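Local coordinates for protein adenylation domain (PDB 5N9X) that binds adenosine-5'-triphosphate and threonine, and is an adenylation domain of the ANL superfamily of AMP-binding enzymes, at residues A[18-23]-A[182-187]; A[68-73]-A[113-118]; A[175-180]-A[373-378]; A[384-389]-A[400-405]. All blocks are in the same frame, centred on the assembly; numbering follows the deposited sequence.

In the fold
From the N terminus, contact 1 closes a loop of 158 residues, bringing the start of helix 20-30 against helix 181-191. Within that span lies contact 2, which joins strand 70-74 to the exit of helix 104-114. Contact 3 crosses contact 1: strand 175-180 runs directly into helix 181-191, while its partner, loop 373-378, comes much later. It also touches contact 2 through the Asp113–Arg378 salt bridge. Contact 4 follows in series as a short hairpin between 386-388 and 400-410, and its Arg385 and Tyr402 reach Tyr375 of contact 3. The ATP phosphates lie close to contacts 3 and 4.

Contact 1: residues A[18-23]-A[182-187]; sequences ATLVDL and GNVTAL
The Asp22 carboxylate is the flat side-chain group that sets up this corner: its OD2 is met from above the carboxylate plane, 33° out of it, by Thr19 N at 3.1 Å. The return bond runs from Asp22 N to Thr19 OG1, also 3.1 Å and nearly straight at 165°, so the two residues form a capping box at the start of helix 20-30. On helix 181-191, Thr185 carries the contact with both of its branches. Its OG1, in the crowded position between backbone N and carbonyl carbon (chi1 58°), is hydrogen-bonded to His181 O, one turn back, and lies 3.0 Å from Ala18 O, its single proton having both carbonyls within reach. Its methyl CG2 sits 3.5 Å from Thr19 C and 3.8 Å from Leu23 CD1. One residue earlier, Val184 is crossed at about a right angle by the fork of Leu20: CD2 meets CG1 of Val184 at 3.6 Å, and CD1 meets its CG2. Trp219 of helix 213-222 also packs on Leu20, and Val215 on Val184. Side chains thus satisfy Thr19 N, Asp22 N and, through His181 ND1, Leu20 N, while the join between the helices is mainly aliphatic, with Thr185 OG1 its polar point.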
loop_
_atom_site.group_PDB
_atom_site.type_symbol
_atom_site.label_atom_id
_atom_site.label_comp_id
_atom_site.label_asym_id
_atom_site.label_seq_id
_atom_site.Cartn_x
_atom_site.Cartn_y
_atom_site.Cartn_z
ATOM N N ALA A 18 -2.772 22.016 8.940
ATOM C CA ALA A 18 -1.594 21.324 9.428
ATOM C C ALA A 18 -1.820 19.823 9.650
ATOM O O ALA A 18 -0.910 19.018 9.453
ATOM C CB ALA A 18 -1.121 21.987 10.718
ATOM N N THR A 19 -3.026 19.444 10.060
ATOM C CA THR A 19 -3.263 18.060 10.458
ATOM C C THR A 19 -4.428 17.405 9.690
ATOM O O THR A 19 -5.156 18.073 8.950
ATOM C CB THR A 19 -3.536 17.989 11.979
ATOM O OG1 THR A 19 -4.849 18.489 12.244
ATOM C CG2 THR A 19 -2.534 18.840 12.731
ATOM N N LEU A 20 -4.593 16.099 9.877
ATOM C CA LEU A 20 -5.711 15.368 9.289
ATOM C C LEU A 20 -7.044 15.767 9.968
ATOM O O LEU A 20 -8.092 15.865 9.333
ATOM C CB LEU A 20 -5.459 13.851 9.393
ATOM C CG LEU A 20 -4.254 13.326 8.588
ATOM C CD1 LEU A 20 -3.925 11.859 8.905
ATOM C CD2 LEU A 20 -4.449 13.513 7.078
ATOM N N VAL A 21 -6.975 16.023 11.259
ATOM C CA VAL A 21 -8.110 16.522 12.021
ATOM C C VAL A 21 -8.618 17.836 11.385
ATOM O O VAL A 21 -9.806 17.991 11.148
ATOM C CB VAL A 21 -7.705 16.720 13.511
ATOM C CG1 VAL A 21 -8.696 17.591 14.256
ATOM C CG2 VAL A 21 -7.492 15.367 14.205
ATOM N N ASP A 22 -7.695 18.753 11.085
ATOM C CA ASP A 22 -8.018 20.007 10.428
ATOM C C ASP A 22 -8.720 19.746 9.096
ATOM O O ASP A 22 -9.763 20.349 8.800
ATOM C CB ASP A 22 -6.758 20.852 10.168
ATOM C CG ASP A 22 -6.099 21.394 11.446
ATOM O OD1 ASP A 22 -6.808 21.694 12.439
ATOM O OD2 ASP A 22 -4.849 21.549 11.420
ATOM N N LEU A 23 -8.142 18.856 8.287
ATOM C CA LEU A 23 -8.699 18.539 6.973
ATOM C C LEU A 23 -10.128 18.038 7.055
ATOM O O LEU A 23 -10.994 18.509 6.313
ATOM C CB LEU A 23 -7.840 17.508 6.218
ATOM C CG LEU A 23 -6.372 17.871 5.909
ATOM C CD1 LEU A 23 -5.671 16.725 5.163
ATOM C CD2 LEU A 23 -6.169 19.210 5.182
ATOM N N GLY A 182 1.600 15.934 9.638
ATOM C CA GLY A 182 2.320 16.700 8.636
ATOM C C GLY A 182 2.894 15.881 7.497
ATOM O O GLY A 182 3.005 16.371 6.368
ATOM N N ASN A 183 3.273 14.633 7.759
ATOM C CA ASN A 183 3.645 13.767 6.644
ATOM C C ASN A 183 2.440 13.582 5.706
ATOM O O ASN A 183 2.535 13.881 4.510
ATOM C CB ASN A 183 4.151 12.394 7.102
ATOM C CG ASN A 183 5.430 12.455 7.946
ATOM O OD1 ASN A 183 5.553 11.716 8.897
ATOM N ND2 ASN A 183 6.392 13.292 7.560
ATOM N N VAL A 184 1.307 13.117 6.244
ATOM C CA VAL A 184 0.135 12.934 5.395
ATOM C C VAL A 184 -0.379 14.219 4.731
ATOM O O VAL A 184 -0.735 14.199 3.544
ATOM C CB VAL A 184 -1.073 12.313 6.133
ATOM C CG1 VAL A 184 -2.045 11.772 5.098
ATOM C CG2 VAL A 184 -0.650 11.192 7.041
ATOM N N THR A 185 -0.443 15.324 5.479
ATOM C CA THR A 185 -0.919 16.560 4.874
ATOM C C THR A 185 0.062 17.008 3.780
ATOM O O THR A 185 -0.376 17.510 2.744
ATOM C CB THR A 185 -1.212 17.695 5.941
ATOM O OG1 THR A 185 -0.050 18.006 6.721
ATOM C CG2 THR A 185 -2.357 17.277 6.867
ATOM N N ALA A 186 1.362 16.776 3.950
ATOM C CA ALA A 186 2.297 17.050 2.848
ATOM C C ALA A 186 2.005 16.183 1.611
ATOM O O ALA A 186 2.188 16.643 0.491
ATOM C CB ALA A 186 3.753 16.853 3.294
ATOM N N LEU A 187 1.555 14.947 1.806
ATOM C CA LEU A 187 1.174 14.085 0.679
ATOM C C LEU A 187 0.108 14.754 -0.222
ATOM O O LEU A 187 0.304 14.929 -1.429
ATOM C CB LEU A 187 0.664 12.722 1.185
ATOM C CG LEU A 187 0.052 11.835 0.078
ATOM C CD1 LEU A 187 1.084 11.483 -0.982
ATOM C CD2 LEU A 187 -0.606 10.589 0.607
#

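Contact 2: residues A[68-73]-A[113-118]; sequences GDRVAL and DSQVVA
Arg70 grips one carbonyl with two nitrogens, side-on: NE reaches Ser114 O at 2.6 Å and NH2 reaches the same oxygen at 2.9 Å. Ser114 O lies in the guanidinium plane. The NE bond arrives in the carbonyl plane, whereas NH2 stands 52° above it. A bend at chi3 (-73°) turns the arginine end onto this carbonyl, at the close of helix 104-114, where the helix dipole would probably favour a positive partner. Gln115 then leaves helical geometry with positive phi. Water 1 accepts from Arg70 N and donates to Gln115 O. Two backbone bonds carry the chains onward: Val117 N to Arg70 O, 3.0 Å and nearly along the C=O axis, and Ala72 N to Ala118 O, also 3.0 Å. Around them the packing is mostly aliphatic. Val117 rests CG1 on the Asp69 carboxylate carbon CG at 3.7 Å and sets CG2 against Val71 CG2 at 4.1 Å, crossing both side chains at about a right angle. Val116 CG2 meets Ala72 CB at 4.0 Å. Asp69 OD2 itself accepts from Arg66 N. The arrangement is that of an alpha/beta layer: helix 104-114 leads through a short connection into strand 118-121, parallel beside strand 70-74 in a four-stranded parallel sheet.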
loop_
_atom_site.group_PDB
_atom_site.type_symbol
_atom_site.label_atom_id
_atom_site.label_comp_id
_atom_site.label_asym_id
_atom_site.label_seq_id
_atom_site.Cartn_x
_atom_site.Cartn_y
_atom_site.Cartn_z
ATOM N N GLY A 68 -0.334 12.104 21.751
ATOM C CA GLY A 68 0.910 11.353 21.648
ATOM C C GLY A 68 0.774 9.904 22.072
ATOM O O GLY A 68 1.719 9.139 21.972
ATOM N N ASP A 69 -0.403 9.521 22.549
ATOM C CA ASP A 69 -0.682 8.119 22.849
ATOM C C ASP A 69 -1.016 7.307 21.597
ATOM O O ASP A 69 -1.378 7.851 20.549
ATOM C CB ASP A 69 -1.845 7.990 23.840
ATOM C CG ASP A 69 -1.419 8.227 25.288
ATOM O OD1 ASP A 69 -0.197 8.255 25.573
ATOM O OD2 ASP A 69 -2.326 8.371 26.141
ATOM N N ARG A 70 -0.941 5.988 21.745
ATOM C CA ARG A 70 -1.088 5.091 20.627
ATOM C C ARG A 70 -2.236 4.135 20.926
ATOM O O ARG A 70 -2.248 3.475 21.966
ATOM C CB ARG A 70 0.235 4.360 20.378
ATOM C CG ARG A 70 1.348 5.330 19.996
ATOM C CD ARG A 70 2.486 4.620 19.330
ATOM N NE ARG A 70 3.378 3.791 20.123
ATOM C CZ ARG A 70 4.601 4.156 20.512
ATOM N NH1 ARG A 70 5.116 5.317 20.132
ATOM N NH2 ARG A 70 5.347 3.319 21.226
ATOM N N VAL A 71 -3.231 4.091 20.043
ATOM C CA VAL A 71 -4.388 3.258 20.304
ATOM C C VAL A 71 -4.621 2.261 19.176
ATOM O O VAL A 71 -4.713 2.633 18.001
ATOM C CB VAL A 71 -5.657 4.104 20.530
ATOM C CG1 VAL A 71 -6.812 3.193 20.863
ATOM C CG2 VAL A 71 -5.445 5.089 21.678
ATOM N N ALA A 72 -4.716 0.987 19.546
ATOM C CA ALA A 72 -4.960 -0.066 18.578
ATOM C C ALA A 72 -6.374 0.026 18.047
ATOM O O ALA A 72 -7.301 0.360 18.784
ATOM C CB ALA A 72 -4.728 -1.418 19.186
ATOM N N LEU A 73 -6.534 -0.286 16.766
ATOM C CA LEU A 73 -7.857 -0.342 16.169
ATOM C C LEU A 73 -8.019 -1.698 15.514
ATOM O O LEU A 73 -7.247 -2.061 14.633
ATOM C CB LEU A 73 -8.069 0.789 15.155
ATOM C CG LEU A 73 -9.411 0.719 14.414
ATOM C CD1 LEU A 73 -10.558 0.989 15.388
ATOM C CD2 LEU A 73 -9.490 1.680 13.226
ATOM N N ASP A 113 4.761 -4.397 20.793
ATOM C CA ASP A 113 5.798 -3.551 20.187
ATOM C C ASP A 113 5.386 -2.081 20.156
ATOM O O ASP A 113 6.192 -1.191 20.409
ATOM C CB ASP A 113 6.142 -4.021 18.761
ATOM C CG ASP A 113 7.397 -3.341 18.198
ATOM O OD1 ASP A 113 8.489 -3.528 18.773
ATOM O OD2 ASP A 113 7.294 -2.632 17.174
ATOM N N SER A 114 4.129 -1.817 19.844
ATOM C CA SER A 114 3.702 -0.439 19.722
ATOM C C SER A 114 3.301 0.160 21.069
ATOM O O SER A 114 3.155 1.381 21.195
ATOM C CB SER A 114 2.554 -0.332 18.723
ATOM O OG SER A 114 1.469 -1.126 19.137
ATOM N N GLN A 115 3.146 -0.696 22.071
ATOM C CA GLN A 115 2.787 -0.243 23.416
ATOM C C GLN A 115 1.543 0.632 23.380
ATOM O O GLN A 115 1.594 1.816 23.728
ATOM C CB GLN A 115 3.942 0.541 24.077
ATOM C CG GLN A 115 5.357 -0.052 23.930
ATOM C CD GLN A 115 6.448 1.013 24.087
ATOM O OE1 GLN A 115 6.834 1.672 23.118
ATOM N NE2 GLN A 115 6.941 1.186 25.311
ATOM N N VAL A 116 0.425 0.076 22.938
ATOM C CA VAL A 116 -0.786 0.884 22.911
ATOM C C VAL A 116 -1.409 0.994 24.309
ATOM O O VAL A 116 -1.409 0.038 25.067
ATOM C CB VAL A 116 -1.822 0.334 21.896
ATOM C CG1 VAL A 116 -1.228 0.315 20.502
ATOM C CG2 VAL A 116 -2.272 -1.051 22.290
ATOM N N VAL A 117 -1.905 2.185 24.638
ATOM C CA VAL A 117 -2.569 2.453 25.911
ATOM C C VAL A 117 -3.984 1.902 25.969
ATOM O O VAL A 117 -4.592 1.885 27.032
ATOM C CB VAL A 117 -2.646 3.953 26.195
ATOM C CG1 VAL A 117 -1.316 4.594 25.951
ATOM C CG2 VAL A 117 -3.697 4.611 25.302
ATOM N N ALA A 118 -4.510 1.485 24.815
ATOM C CA ALA A 118 -5.884 1.001 24.706
ATOM C C ALA A 118 -6.115 0.309 23.373
ATOM O O ALA A 118 -5.292 0.421 22.477
ATOM C CB ALA A 118 -6.853 2.148 24.866
HETATM O O HOH W 1 0.867 4.597 23.481
#

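Contact 3: residues A[175-180]-A[373-378]; sequences KGVPVR and EGYLNR. With ATP (adenosine-5'-triphosphate), chain D.
Lys175 starts from the crowded rotamer, CG between backbone N and carbonyl carbon (chi1 57°), runs extended to CE and bends at chi4 (-66°), which delivers NZ to ATP O2G at 2.6 Å. Tyr375, with CG beside its own N, lays a ring face against that chain: Lys175 CD stands 4.0 Å from the centroid of the Tyr375 ring in a CH-pi contact, while Val177 CG2 and Gly176 O lie at the ring's edge. Tyr375 OH is hydrogen-bonded to Glu315 OE2. The backbones meet in one straight bond, Leu376 N to Gly176 O at 2.8 Å and 175°, in the carbonyl plane. Pro178 CD comes 3.2 Å from Gly374 O. At the far end Arg180 NH1 and Glu373 OE2 form a 2.5 Å salt bridge, yet the guanidinium and carboxylate planes are almost perpendicular: Glu373 CG lies 3.1 Å over the guanidinium face of Arg180. Water 2 links Pro178 O to Glu373 N. Strand 175-180 is flanked by loop 373-378 and by its antiparallel partner, strand 161-167. Leu381 of helix 379-385 packs on both Lys175 and Tyr375, while Arg378 NH1 makes a salt bridge to Asp113 of helix 104-114.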
loop_
_atom_site.group_PDB
_atom_site.type_symbol
_atom_site.label_atom_id
_atom_site.label_comp_id
_atom_site.label_asym_id
_atom_site.label_seq_id
_atom_site.Cartn_x
_atom_site.Cartn_y
_atom_site.Cartn_z
ATOM N N LYS A 175 8.160 -4.679 11.198
ATOM C CA LYS A 175 8.567 -3.363 11.690
ATOM C C LYS A 175 7.551 -2.238 11.549
ATOM O O LYS A 175 6.910 -2.084 10.518
ATOM C CB LYS A 175 9.885 -2.973 11.016
ATOM C CG LYS A 175 9.859 -2.950 9.498
ATOM C CD LYS A 175 11.234 -2.576 8.971
ATOM C CE LYS A 175 11.269 -2.516 7.456
ATOM N NZ LYS A 175 11.057 -3.842 6.819
ATOM N N GLY A 176 7.430 -1.447 12.612
ATOM C CA GLY A 176 6.505 -0.335 12.643
ATOM C C GLY A 176 7.059 0.983 12.114
ATOM O O GLY A 176 8.148 1.440 12.515
ATOM N N VAL A 177 6.279 1.592 11.215
ATOM C CA VAL A 177 6.554 2.908 10.660
ATOM C C VAL A 177 5.508 3.893 11.180
ATOM O O VAL A 177 4.310 3.778 10.851
ATOM C CB VAL A 177 6.509 2.915 9.104
ATOM C CG1 VAL A 177 7.003 4.250 8.566
ATOM C CG2 VAL A 177 7.295 1.753 8.501
ATOM N N PRO A 178 5.942 4.857 12.008
ATOM C CA PRO A 178 5.017 5.902 12.469
ATOM C C PRO A 178 4.980 7.084 11.511
ATOM O O PRO A 178 6.015 7.689 11.220
ATOM C CB PRO A 178 5.589 6.309 13.831
ATOM C CG PRO A 178 7.067 6.031 13.696
ATOM C CD PRO A 178 7.244 4.911 12.701
ATOM N N VAL A 179 3.788 7.414 11.030
ATOM C CA VAL A 179 3.627 8.505 10.067
ATOM C C VAL A 179 2.888 9.669 10.708
ATOM O O VAL A 179 1.775 9.491 11.235
ATOM C CB VAL A 179 2.875 8.024 8.812
ATOM C CG1 VAL A 179 2.579 9.173 7.860
ATOM C CG2 VAL A 179 3.672 6.932 8.136
ATOM N N ARG A 180 3.506 10.848 10.669
ATOM C CA ARG A 180 2.920 12.057 11.277
ATOM C C ARG A 180 1.856 12.787 10.433
ATOM O O ARG A 180 1.823 12.663 9.212
ATOM C CB ARG A 180 4.036 13.040 11.622
ATOM C CG ARG A 180 4.898 12.574 12.774
ATOM C CD ARG A 180 6.333 13.026 12.611
ATOM N NE ARG A 180 6.976 13.209 13.917
ATOM C CZ ARG A 180 7.907 14.129 14.175
ATOM N NH1 ARG A 180 8.329 14.941 13.211
ATOM N NH2 ARG A 180 8.420 14.235 15.397
ATOM N N GLU A 373 9.849 9.743 10.377
ATOM C CA GLU A 373 10.937 10.013 11.302
ATOM C C GLU A 373 11.700 8.760 11.710
ATOM O O GLU A 373 12.364 8.760 12.738
ATOM C CB GLU A 373 10.408 10.710 12.562
ATOM C CG GLU A 373 9.772 12.069 12.326
ATOM C CD GLU A 373 10.737 13.144 11.830
ATOM O OE1 GLU A 373 11.900 12.824 11.477
ATOM O OE2 GLU A 373 10.310 14.322 11.768
ATOM N N GLY A 374 11.599 7.697 10.921
ATOM C CA GLY A 374 12.307 6.466 11.211
ATOM C C GLY A 374 11.417 5.395 11.817
ATOM O O GLY A 374 10.277 5.666 12.184
ATOM N N TYR A 375 11.942 4.177 11.933
ATOM C CA TYR A 375 11.169 3.070 12.465
ATOM C C TYR A 375 10.918 3.228 13.948
ATOM O O TYR A 375 11.640 3.954 14.643
ATOM C CB TYR A 375 11.872 1.733 12.190
ATOM C CG TYR A 375 12.053 1.498 10.715
ATOM C CD1 TYR A 375 10.967 1.217 9.910
ATOM C CD2 TYR A 375 13.305 1.593 10.125
ATOM C CE1 TYR A 375 11.120 1.023 8.564
ATOM C CE2 TYR A 375 13.468 1.397 8.778
ATOM C CZ TYR A 375 12.372 1.112 8.006
ATOM O OH TYR A 375 12.532 0.907 6.678
ATOM N N LEU A 376 9.867 2.553 14.410
ATOM C CA LEU A 376 9.578 2.440 15.830
ATOM C C LEU A 376 10.411 1.312 16.455
ATOM O O LEU A 376 10.361 0.161 15.993
ATOM C CB LEU A 376 8.081 2.189 16.043
ATOM C CG LEU A 376 7.614 2.002 17.482
ATOM C CD1 LEU A 376 7.208 3.356 18.056
ATOM C CD2 LEU A 376 6.454 1.008 17.539
ATOM N N ASN A 377 11.179 1.647 17.492
ATOM C CA ASN A 377 11.941 0.650 18.244
ATOM C C ASN A 377 12.840 -0.245 17.367
ATOM O O ASN A 377 12.970 -1.435 17.627
ATOM C CB ASN A 377 10.974 -0.222 19.042
ATOM C CG ASN A 377 10.169 0.576 20.050
ATOM O OD1 ASN A 377 10.579 1.659 20.476
ATOM N ND2 ASN A 377 9.008 0.048 20.429
ATOM N N ARG A 378 13.403 0.324 16.300
ATOM C CA ARG A 378 14.396 -0.357 15.464
ATOM C C ARG A 378 15.514 0.642 15.235
ATOM O O ARG A 378 15.695 1.150 14.131
ATOM C CB ARG A 378 13.818 -0.820 14.125
ATOM C CG ARG A 378 12.586 -1.710 14.219
ATOM C CD ARG A 378 12.826 -3.118 14.754
ATOM N NE ARG A 378 11.572 -3.882 14.733
ATOM C CZ ARG A 378 10.715 -4.005 15.749
ATOM N NH1 ARG A 378 10.963 -3.451 16.929
ATOM N NH2 ARG A 378 9.606 -4.719 15.586
HETATM P PG ATP D . 9.117 -2.876 3.705
HETATM O O1G ATP D . 10.387 -2.630 2.898
HETATM O O2G ATP D . 9.297 -3.803 4.867
HETATM O O3G ATP D . 8.398 -1.617 4.157
HETATM P PB ATP D . 7.202 -3.183 1.514
HETATM O O1B ATP D . 8.258 -2.921 0.436
HETATM O O2B ATP D . 5.973 -3.967 1.184
HETATM O O3B ATP D . 8.092 -3.761 2.753
HETATM P PA ATP D . 5.679 -0.867 1.577
HETATM O O1A ATP D . 6.086 0.534 1.966
HETATM O O2A ATP D . 4.233 -1.289 1.811
HETATM O O3A ATP D . 6.696 -1.873 2.282
HETATM O "O5'" ATP D . 6.086 -1.246 0.039
HETATM C "C5'" ATP D . 6.829 -0.408 -0.846
HETATM C "C4'" ATP D . 7.618 -1.260 -1.842
HETATM O "O4'" ATP D . 6.811 -1.644 -2.945
HETATM C "C3'" ATP D . 8.866 -0.599 -2.399
HETATM O "O3'" ATP D . 9.979 -1.207 -1.751
HETATM C "C2'" ATP D . 8.885 -0.923 -3.871
HETATM O "O2'" ATP D . 9.832 -1.966 -4.086
HETATM C "C1'" ATP D . 7.508 -1.467 -4.186
HETATM N N9 ATP D . 6.723 -0.525 -5.044
HETATM C C8 ATP D . 5.788 0.344 -4.599
HETATM N N7 ATP D . 5.233 1.066 -5.600
HETATM C C5 ATP D . 5.812 0.649 -6.739
HETATM C C6 ATP D . 5.674 1.003 -8.170
HETATM N N6 ATP D . 4.799 1.953 -8.552
HETATM N N1 ATP D . 6.453 0.355 -9.059
HETATM C C2 ATP D . 7.343 -0.569 -8.645
HETATM N N3 ATP D . 7.525 -0.964 -7.366
HETATM C C4 ATP D . 6.799 -0.395 -6.372
HETATM O O HOH W 2 7.097 10.371 10.851
#

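Contact 4: residues A[384-389]-A[400-405]; sequences ERFTTG and RYYHSG
Helix 379-385 ends at Arg385, and the chain turns straight into the short strand 386-388, which runs antiparallel to strand 400-410; the axes of 386-388 and 400-405 approach to 4.6 Å, their directions 148° apart. Thr387 and Tyr401 are the hydrogen-bonded pair: Thr387 N donates to Tyr401 O at 3.0 Å, and Tyr401 N to Thr387 O at 2.7 Å, nearly along the C=O axis. His403 N adds a bond to Arg385 O at 2.7 Å. Phe386 and Tyr402, a non-hydrogen-bonded pair, put their rings on the same side. Tyr402 CD1 sits over one face of the Phe386 ring, 3.5 Å from Phe386 CZ, with the planes at an oblique 48°. The extended Arg400 lays its guanidinium almost parallel to the Phe386 ring, planes 12° apart, with Arg400 NH2 3.4 Å from Phe386 CD2; its NH1 donates to Ser372 O. On the other side, Thr387 OG1 meets the edge of the His403 ring at NE2, 2.6 Å away, while the Arg385 carbonyl oxygen lies over a face of that ring. This bond, in which either partner could be the donor, and Trp365 stacked on the ring probably hold the imidazole's rotation. Arg385 NH1 and Tyr402 OH both reach Tyr375 OH, tying the helix end and strand 400-410 to Tyr375 in a polar cluster near the ATP and magnesium ion.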
loop_
_atom_site.group_PDB
_atom_site.type_symbol
_atom_site.label_atom_id
_atom_site.label_comp_id
_atom_site.label_asym_id
_atom_site.label_seq_id
_atom_site.Cartn_x
_atom_site.Cartn_y
_atom_site.Cartn_z
ATOM N N GLU A 384 20.611 3.154 9.593
ATOM C CA GLU A 384 21.078 2.761 8.268
ATOM C C GLU A 384 20.313 3.357 7.097
ATOM O O GLU A 384 20.919 3.734 6.092
ATOM C CB GLU A 384 21.046 1.244 8.117
ATOM C CG GLU A 384 21.981 0.501 9.010
ATOM C CD GLU A 384 21.610 -0.963 9.103
ATOM O OE1 GLU A 384 22.032 -1.632 10.081
ATOM O OE2 GLU A 384 20.856 -1.426 8.210
ATOM N N ARG A 385 18.990 3.420 7.215
ATOM C CA ARG A 385 18.137 3.745 6.077
ATOM C C ARG A 385 17.667 5.199 6.029
ATOM O O ARG A 385 17.152 5.654 5.012
ATOM C CB ARG A 385 16.936 2.801 6.068
ATOM C CG ARG A 385 17.287 1.365 5.774
ATOM C CD ARG A 385 16.024 0.560 5.665
ATOM N NE ARG A 385 16.268 -0.828 5.295
ATOM C CZ ARG A 385 15.302 -1.736 5.170
ATOM N NH1 ARG A 385 14.036 -1.392 5.370
ATOM N NH2 ARG A 385 15.595 -2.984 4.823
ATOM N N PHE A 386 17.840 5.915 7.133
ATOM C CA PHE A 386 17.563 7.352 7.192
ATOM C C PHE A 386 18.859 8.067 7.551
ATOM O O PHE A 386 19.287 7.993 8.710
ATOM C CB PHE A 386 16.492 7.692 8.250
ATOM C CG PHE A 386 15.153 7.041 8.025
ATOM C CD1 PHE A 386 14.928 5.731 8.423
ATOM C CD2 PHE A 386 14.099 7.758 7.458
ATOM C CE1 PHE A 386 13.680 5.139 8.239
ATOM C CE2 PHE A 386 12.858 7.176 7.277
ATOM C CZ PHE A 386 12.649 5.863 7.663
ATOM N N THR A 387 19.474 8.749 6.584
ATOM C CA THR A 387 20.787 9.373 6.783
ATOM C C THR A 387 20.785 10.875 6.492
ATOM O O THR A 387 20.020 11.351 5.649
ATOM C CB THR A 387 21.855 8.699 5.901
ATOM O OG1 THR A 387 21.407 8.669 4.535
ATOM C CG2 THR A 387 22.064 7.295 6.356
ATOM N N THR A 388 21.635 11.609 7.209
ATOM C CA THR A 388 21.891 13.031 6.953
ATOM C C THR A 388 23.393 13.221 6.768
ATOM O O THR A 388 24.188 12.739 7.586
ATOM C CB THR A 388 21.413 13.940 8.109
ATOM O OG1 THR A 388 20.093 13.561 8.525
ATOM C CG2 THR A 388 21.431 15.408 7.699
ATOM N N GLY A 389 23.790 13.915 5.708
ATOM C CA GLY A 389 25.196 14.243 5.528
ATOM C C GLY A 389 25.746 15.095 6.668
ATOM O O GLY A 389 25.055 15.355 7.650
ATOM N N ARG A 400 17.747 15.008 4.795
ATOM C CA ARG A 400 17.630 13.713 5.451
ATOM C C ARG A 400 17.057 12.729 4.418
ATOM O O ARG A 400 15.921 12.902 3.966
ATOM C CB ARG A 400 16.731 13.824 6.688
ATOM C CG ARG A 400 16.696 12.604 7.577
ATOM C CD ARG A 400 16.033 12.895 8.915
ATOM N NE ARG A 400 15.527 11.659 9.507
ATOM C CZ ARG A 400 14.298 11.182 9.327
ATOM N NH1 ARG A 400 13.415 11.835 8.589
ATOM N NH2 ARG A 400 13.951 10.047 9.903
ATOM N N TYR A 401 17.840 11.729 4.021
ATOM C CA TYR A 401 17.455 10.852 2.919
ATOM C C TYR A 401 16.956 9.504 3.440
ATOM O O TYR A 401 17.584 8.925 4.314
ATOM C CB TYR A 401 18.647 10.619 1.969
ATOM C CG TYR A 401 18.949 11.758 1.022
ATOM C CD1 TYR A 401 18.145 11.998 -0.101
ATOM C CD2 TYR A 401 20.054 12.583 1.231
ATOM C CE1 TYR A 401 18.422 13.058 -0.972
ATOM C CE2 TYR A 401 20.345 13.638 0.372
ATOM C CZ TYR A 401 19.533 13.870 -0.727
ATOM O OH TYR A 401 19.832 14.916 -1.572
ATOM N N TYR A 402 15.847 8.997 2.902
ATOM C CA TYR A 402 15.470 7.605 3.146
ATOM C C TYR A 402 15.936 6.731 1.989
ATOM O O TYR A 402 15.670 7.014 0.806
ATOM C CB TYR A 402 13.952 7.418 3.345
ATOM C CG TYR A 402 13.565 5.945 3.381
ATOM C CD1 TYR A 402 13.850 5.171 4.495
ATOM C CD2 TYR A 402 12.949 5.332 2.299
ATOM C CE1 TYR A 402 13.528 3.832 4.547
ATOM C CE2 TYR A 402 12.608 3.986 2.335
ATOM C CZ TYR A 402 12.902 3.243 3.471
ATOM O OH TYR A 402 12.573 1.914 3.555
ATOM N N HIS A 403 16.622 5.659 2.338
ATOM C CA HIS A 403 17.142 4.758 1.334
ATOM C C HIS A 403 16.073 3.716 1.042
ATOM O O HIS A 403 15.742 2.905 1.896
ATOM C CB HIS A 403 18.455 4.118 1.806
ATOM C CG HIS A 403 19.486 5.110 2.274
ATOM N ND1 HIS A 403 20.701 4.726 2.799
ATOM C CD2 HIS A 403 19.485 6.462 2.288
ATOM C CE1 HIS A 403 21.403 5.801 3.119
ATOM N NE2 HIS A 403 20.689 6.866 2.824
ATOM N N SER A 404 15.525 3.754 -0.165
ATOM C CA SER A 404 14.376 2.930 -0.504
ATOM C C SER A 404 14.744 1.458 -0.656
ATOM O O SER A 404 13.903 0.569 -0.486
ATOM C CB SER A 404 13.727 3.439 -1.800
ATOM O OG SER A 404 14.469 3.037 -2.936
ATOM N N GLY A 405 15.999 1.207 -1.010
ATOM C CA GLY A 405 16.434 -0.137 -1.349
ATOM C C GLY A 405 15.872 -0.567 -2.694
ATOM O O GLY A 405 15.781 -1.763 -2.992
#